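Local coordinates for Lin2111 protein (Listeria innocua, PDB 3EDP) that is of unknown function but probably acts as a GntR-family transcription regulator that binds DNA through a winged-helix domain joined to a UTRA domain, at residues A[119-130]-A[140-148]. Residues are numbered along the deposited sequence; the frame is centred on the assembly and turned at random.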
loop_
_atom_site.group_PDB
_atom_site.type_symbol
_atom_site.label_atom_id
_atom_site.label_comp_id
_atom_site.label_asym_id
_atom_site.label_seq_id
_atom_site.Cartn_x
_atom_site.Cartn_y
_atom_site.Cartn_z
HETATM N N MSE A 119 17.016 10.516 -9.554
HETATM C CA MSE A 119 18.249 9.855 -9.977
HETATM C C MSE A 119 18.678 10.340 -11.363
HETATM O O MSE A 119 18.021 11.192 -11.964
HETATM C CB MSE A 119 18.073 8.330 -9.972
HETATM C CG MSE A 119 17.113 7.804 -11.031
HETATM SE SE MSE A 119 16.616 5.923 -10.797
HETATM C CE MSE A 119 18.355 5.101 -11.106
ATOM N N LYS A 120 19.781 9.799 -11.870
ATOM C CA LYS A 120 20.273 10.182 -13.191
ATOM C C LYS A 120 19.573 9.396 -14.296
ATOM O O LYS A 120 19.414 8.178 -14.203
ATOM C CB LYS A 120 21.789 9.998 -13.282
ATOM C CG LYS A 120 22.568 10.826 -12.276
ATOM C CD LYS A 120 22.077 12.267 -12.257
ATOM C CE LYS A 120 22.947 13.147 -11.365
ATOM N NZ LYS A 120 24.327 13.299 -11.905
ATOM N N GLU A 121 19.166 10.107 -15.344
ATOM C CA GLU A 121 18.381 9.538 -16.440
ATOM C C GLU A 121 19.019 8.307 -17.090
ATOM O O GLU A 121 18.320 7.460 -17.647
ATOM C CB GLU A 121 18.088 10.607 -17.499
ATOM C CG GLU A 121 19.302 11.430 -17.917
ATOM C CD GLU A 121 19.734 12.439 -16.857
ATOM O OE1 GLU A 121 18.916 12.758 -15.965
ATOM O OE2 GLU A 121 20.893 12.912 -16.919
ATOM N N ASN A 122 20.341 8.208 -17.001
ATOM C CA ASN A 122 21.083 7.119 -17.628
ATOM C C ASN A 122 21.361 5.959 -16.678
ATOM O O ASN A 122 21.914 4.935 -17.076
ATOM C CB ASN A 122 22.402 7.639 -18.197
ATOM C CG ASN A 122 23.242 8.353 -17.155
ATOM O OD1 ASN A 122 22.813 9.353 -16.574
ATOM N ND2 ASN A 122 24.445 7.844 -16.910
ATOM N N GLU A 123 20.986 6.121 -15.417
ATOM C CA GLU A 123 21.138 5.047 -14.446
ATOM C C GLU A 123 20.048 4.000 -14.658
ATOM O O GLU A 123 19.007 4.288 -15.244
ATOM C CB GLU A 123 21.130 5.606 -13.022
ATOM C CG GLU A 123 22.356 6.469 -12.723
ATOM C CD GLU A 123 22.309 7.118 -11.355
ATOM O OE1 GLU A 123 23.358 7.133 -10.677
ATOM O OE2 GLU A 123 21.230 7.610 -10.955
ATOM N N LEU A 124 20.295 2.782 -14.195
ATOM C CA LEU A 124 19.457 1.656 -14.571
ATOM C C LEU A 124 18.355 1.332 -13.568
ATOM O O LEU A 124 18.508 1.548 -12.365
ATOM C CB LEU A 124 20.328 0.421 -14.804
ATOM C CG LEU A 124 21.477 0.634 -15.793
ATOM C CD1 LEU A 124 22.371 -0.597 -15.832
ATOM C CD2 LEU A 124 20.942 0.974 -17.183
ATOM N N VAL A 125 17.252 0.796 -14.084
ATOM C CA VAL A 125 16.154 0.300 -13.271
ATOM C C VAL A 125 15.690 -1.041 -13.821
ATOM O O VAL A 125 15.820 -1.308 -15.014
ATOM C CB VAL A 125 14.939 1.280 -13.260
ATOM C CG1 VAL A 125 15.358 2.656 -12.756
ATOM C CG2 VAL A 125 14.304 1.386 -14.646
ATOM N N TYR A 126 15.164 -1.889 -12.944
ATOM C CA TYR A 126 14.475 -3.091 -13.375
ATOM C C TYR A 126 13.055 -2.724 -13.748
ATOM O O TYR A 126 12.412 -1.907 -13.082
ATOM C CB TYR A 126 14.416 -4.124 -12.257
ATOM C CG TYR A 126 15.739 -4.727 -11.886
ATOM C CD1 TYR A 126 16.345 -5.672 -12.710
ATOM C CD2 TYR A 126 16.379 -4.371 -10.702
ATOM C CE1 TYR A 126 17.557 -6.238 -12.375
ATOM C CE2 TYR A 126 17.588 -4.936 -10.351
ATOM C CZ TYR A 126 18.173 -5.866 -11.198
ATOM O OH TYR A 126 19.375 -6.432 -10.863
ATOM N N SER A 127 12.562 -3.340 -14.809
ATOM C CA SER A 127 11.186 -3.161 -15.222
ATOM C C SER A 127 10.541 -4.529 -15.248
ATOM O O SER A 127 11.009 -5.431 -15.944
ATOM C CB SER A 127 11.118 -2.517 -16.603
ATOM O OG SER A 127 9.773 -2.335 -16.997
ATOM N N ILE A 128 9.486 -4.690 -14.462
ATOM C CA ILE A 128 8.779 -5.956 -14.394
ATOM C C ILE A 128 7.337 -5.732 -14.802
ATOM O O ILE A 128 6.696 -4.780 -14.360
ATOM C CB ILE A 128 8.824 -6.549 -12.971
ATOM C CG1 ILE A 128 10.269 -6.846 -12.570
ATOM C CG2 ILE A 128 7.985 -7.812 -12.894
ATOM C CD1 ILE A 128 10.452 -7.143 -11.098
ATOM N N LYS A 129 6.833 -6.596 -15.668
ATOM C CA LYS A 129 5.438 -6.534 -16.050
ATOM C C LYS A 129 4.791 -7.883 -15.787
ATOM O O LYS A 129 5.315 -8.921 -16.206
ATOM C CB LYS A 129 5.311 -6.167 -17.527
ATOM C CG LYS A 129 3.889 -5.831 -17.959
ATOM C CD LYS A 129 3.815 -5.568 -19.455
ATOM C CE LYS A 129 5.009 -4.751 -19.943
ATOM N NZ LYS A 129 5.193 -3.472 -19.188
ATOM N N PHE A 130 3.666 -7.876 -15.080
ATOM C CA PHE A 130 2.895 -9.103 -14.895
ATOM C C PHE A 130 1.380 -8.918 -14.980
ATOM O O PHE A 130 0.857 -7.814 -14.840
ATOM C CB PHE A 130 3.284 -9.842 -13.609
ATOM C CG PHE A 130 2.939 -9.111 -12.341
ATOM C CD1 PHE A 130 1.679 -9.227 -11.777
ATOM C CD2 PHE A 130 3.888 -8.337 -11.691
ATOM C CE1 PHE A 130 1.363 -8.565 -10.604
ATOM C CE2 PHE A 130 3.582 -7.680 -10.514
ATOM C CZ PHE A 130 2.315 -7.791 -9.972
ATOM N N LEU A 140 -3.232 -5.729 -14.955
ATOM C CA LEU A 140 -1.865 -5.596 -15.421
ATOM C C LEU A 140 -1.070 -4.767 -14.424
ATOM O O LEU A 140 -1.509 -3.697 -14.000
ATOM C CB LEU A 140 -1.847 -4.932 -16.800
ATOM C CG LEU A 140 -0.484 -4.524 -17.347
ATOM C CD1 LEU A 140 0.298 -5.763 -17.725
ATOM C CD2 LEU A 140 -0.662 -3.626 -18.560
ATOM N N ASP A 141 0.095 -5.268 -14.039
ATOM C CA ASP A 141 0.960 -4.541 -13.124
ATOM C C ASP A 141 2.298 -4.251 -13.760
ATOM O O ASP A 141 2.855 -5.088 -14.467
ATOM C CB ASP A 141 1.171 -5.315 -11.819
ATOM C CG ASP A 141 0.026 -5.132 -10.848
ATOM O OD1 ASP A 141 0.223 -4.445 -9.823
ATOM O OD2 ASP A 141 -1.077 -5.651 -11.118
ATOM N N ARG A 142 2.805 -3.051 -13.510
ATOM C CA ARG A 142 4.162 -2.716 -13.897
ATOM C C ARG A 142 4.908 -2.172 -12.682
ATOM O O ARG A 142 4.415 -1.282 -11.980
ATOM C CB ARG A 142 4.176 -1.728 -15.066
ATOM C CG ARG A 142 5.445 -0.895 -15.161
ATOM C CD ARG A 142 5.982 -0.817 -16.590
ATOM N NE ARG A 142 4.934 -0.899 -17.607
ATOM C CZ ARG A 142 3.989 0.021 -17.799
ATOM N NH1 ARG A 142 3.934 1.101 -17.024
ATOM N NH2 ARG A 142 3.084 -0.151 -18.755
ATOM N N LEU A 143 6.082 -2.742 -12.433
ATOM C CA LEU A 143 6.947 -2.365 -11.319
ATOM C C LEU A 143 8.276 -1.826 -11.833
ATOM O O LEU A 143 8.868 -2.373 -12.776
ATOM C CB LEU A 143 7.263 -3.587 -10.467
ATOM C CG LEU A 143 6.389 -4.009 -9.296
ATOM C CD1 LEU A 143 5.030 -4.485 -9.778
ATOM C CD2 LEU A 143 7.113 -5.099 -8.516
ATOM N N ILE A 144 8.748 -0.765 -11.197
ATOM C CA ILE A 144 10.039 -0.182 -11.510
ATOM C C ILE A 144 10.884 -0.138 -10.234
ATOM O O ILE A 144 10.482 0.465 -9.241
ATOM C CB ILE A 144 9.885 1.238 -12.081
ATOM C CG1 ILE A 144 8.928 1.237 -13.277
ATOM C CG2 ILE A 144 11.249 1.806 -12.473
ATOM C CD1 ILE A 144 9.470 0.548 -14.521
ATOM N N LEU A 145 12.040 -0.795 -10.265
ATOM C CA LEU A 145 12.957 -0.854 -9.123
ATOM C C LEU A 145 14.361 -0.463 -9.573
ATOM O O LEU A 145 14.966 -1.166 -10.365
ATOM C CB LEU A 145 13.027 -2.279 -8.572
ATOM C CG LEU A 145 11.751 -3.002 -8.135
ATOM C CD1 LEU A 145 12.071 -4.439 -7.713
ATOM C CD2 LEU A 145 11.095 -2.267 -7.003
ATOM N N PRO A 146 14.888 0.661 -9.067
ATOM C CA PRO A 146 16.248 1.062 -9.452
ATOM C C PRO A 146 17.294 0.036 -9.017
ATOM O O PRO A 146 17.265 -0.458 -7.888
ATOM C CB PRO A 146 16.453 2.385 -8.703
ATOM C CG PRO A 146 15.063 2.876 -8.410
ATOM C CD PRO A 146 14.258 1.638 -8.167
ATOM N N LEU A 147 18.202 -0.279 -9.935
ATOM C CA LEU A 147 19.275 -1.231 -9.702
ATOM C C LEU A 147 20.073 -0.909 -8.454
ATOM O O LEU A 147 20.348 -1.793 -7.649
ATOM C CB LEU A 147 20.220 -1.256 -10.903
ATOM C CG LEU A 147 19.966 -2.343 -11.937
ATOM C CD1 LEU A 147 20.403 -3.685 -11.381
ATOM C CD2 LEU A 147 18.500 -2.358 -12.354
ATOM N N GLY A 148 20.448 0.358 -8.311
ATOM C CA GLY A 148 21.242 0.811 -7.177
ATOM C C GLY A 148 20.564 0.667 -5.825
ATOM O O GLY A 148 21.205 0.800 -4.788
HETATM O O HOH W 1 20.189 2.354 -10.416
#
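The antiparallel beta hairpin of strands 124-134 and 137-146, the second and third strands of the six-stranded antiparallel sheet of the UTRA domain, is zipped by paired backbone bonds at Tyr126–Leu145, Ile128–Leu143 and Phe130–Asp141. The hydrogen bonds from Ile128 N to Leu143 O and from Leu143 N to Ile128 O are both 2.9 Å. The missing N-H of Pro146 costs this hairpin no bond, since its pair with Val125 is a non-hydrogen-bonded one; beyond it Leu147 N reaches Leu124 O at 3.1 Å, and a water bridges that same oxygen to Gly148 N.

On the face carrying Tyr126, Ile128 and Phe130, Leu147 lays CD2 over the tyrosine ring in a CH-pi contact, though the exact placement of the leucine end is doubtful, its other methyl being modelled too close to the ring. At the other end Phe130 has CG between its backbone N and carbonyl carbon (chi1 66°), which turns the ring over its partner: Asp141 CB lies over one face, 3.5 Å from the centroid, and the carboxylate plane is only 3° from that of the ring. Leu143 CD1 meets CE2 of the same ring. The buried carboxylate is satisfied by His222 and, weakly, Gln220 of the neighbouring strand 215-225.

The opposite face is apolar near helix 110-117, where the branched Val125 and Ile144 fit together through their CG2 methyls, and charged farther along. There Lys129 and Arg142 lie side by side, both salt-bridged to Glu189, whose negative charge probably draws them together: Lys129 NZ sits in the guanidinium plane at its edge, 3.0 Å from Arg142 NE, two donors not hydrogen-bonded to each other.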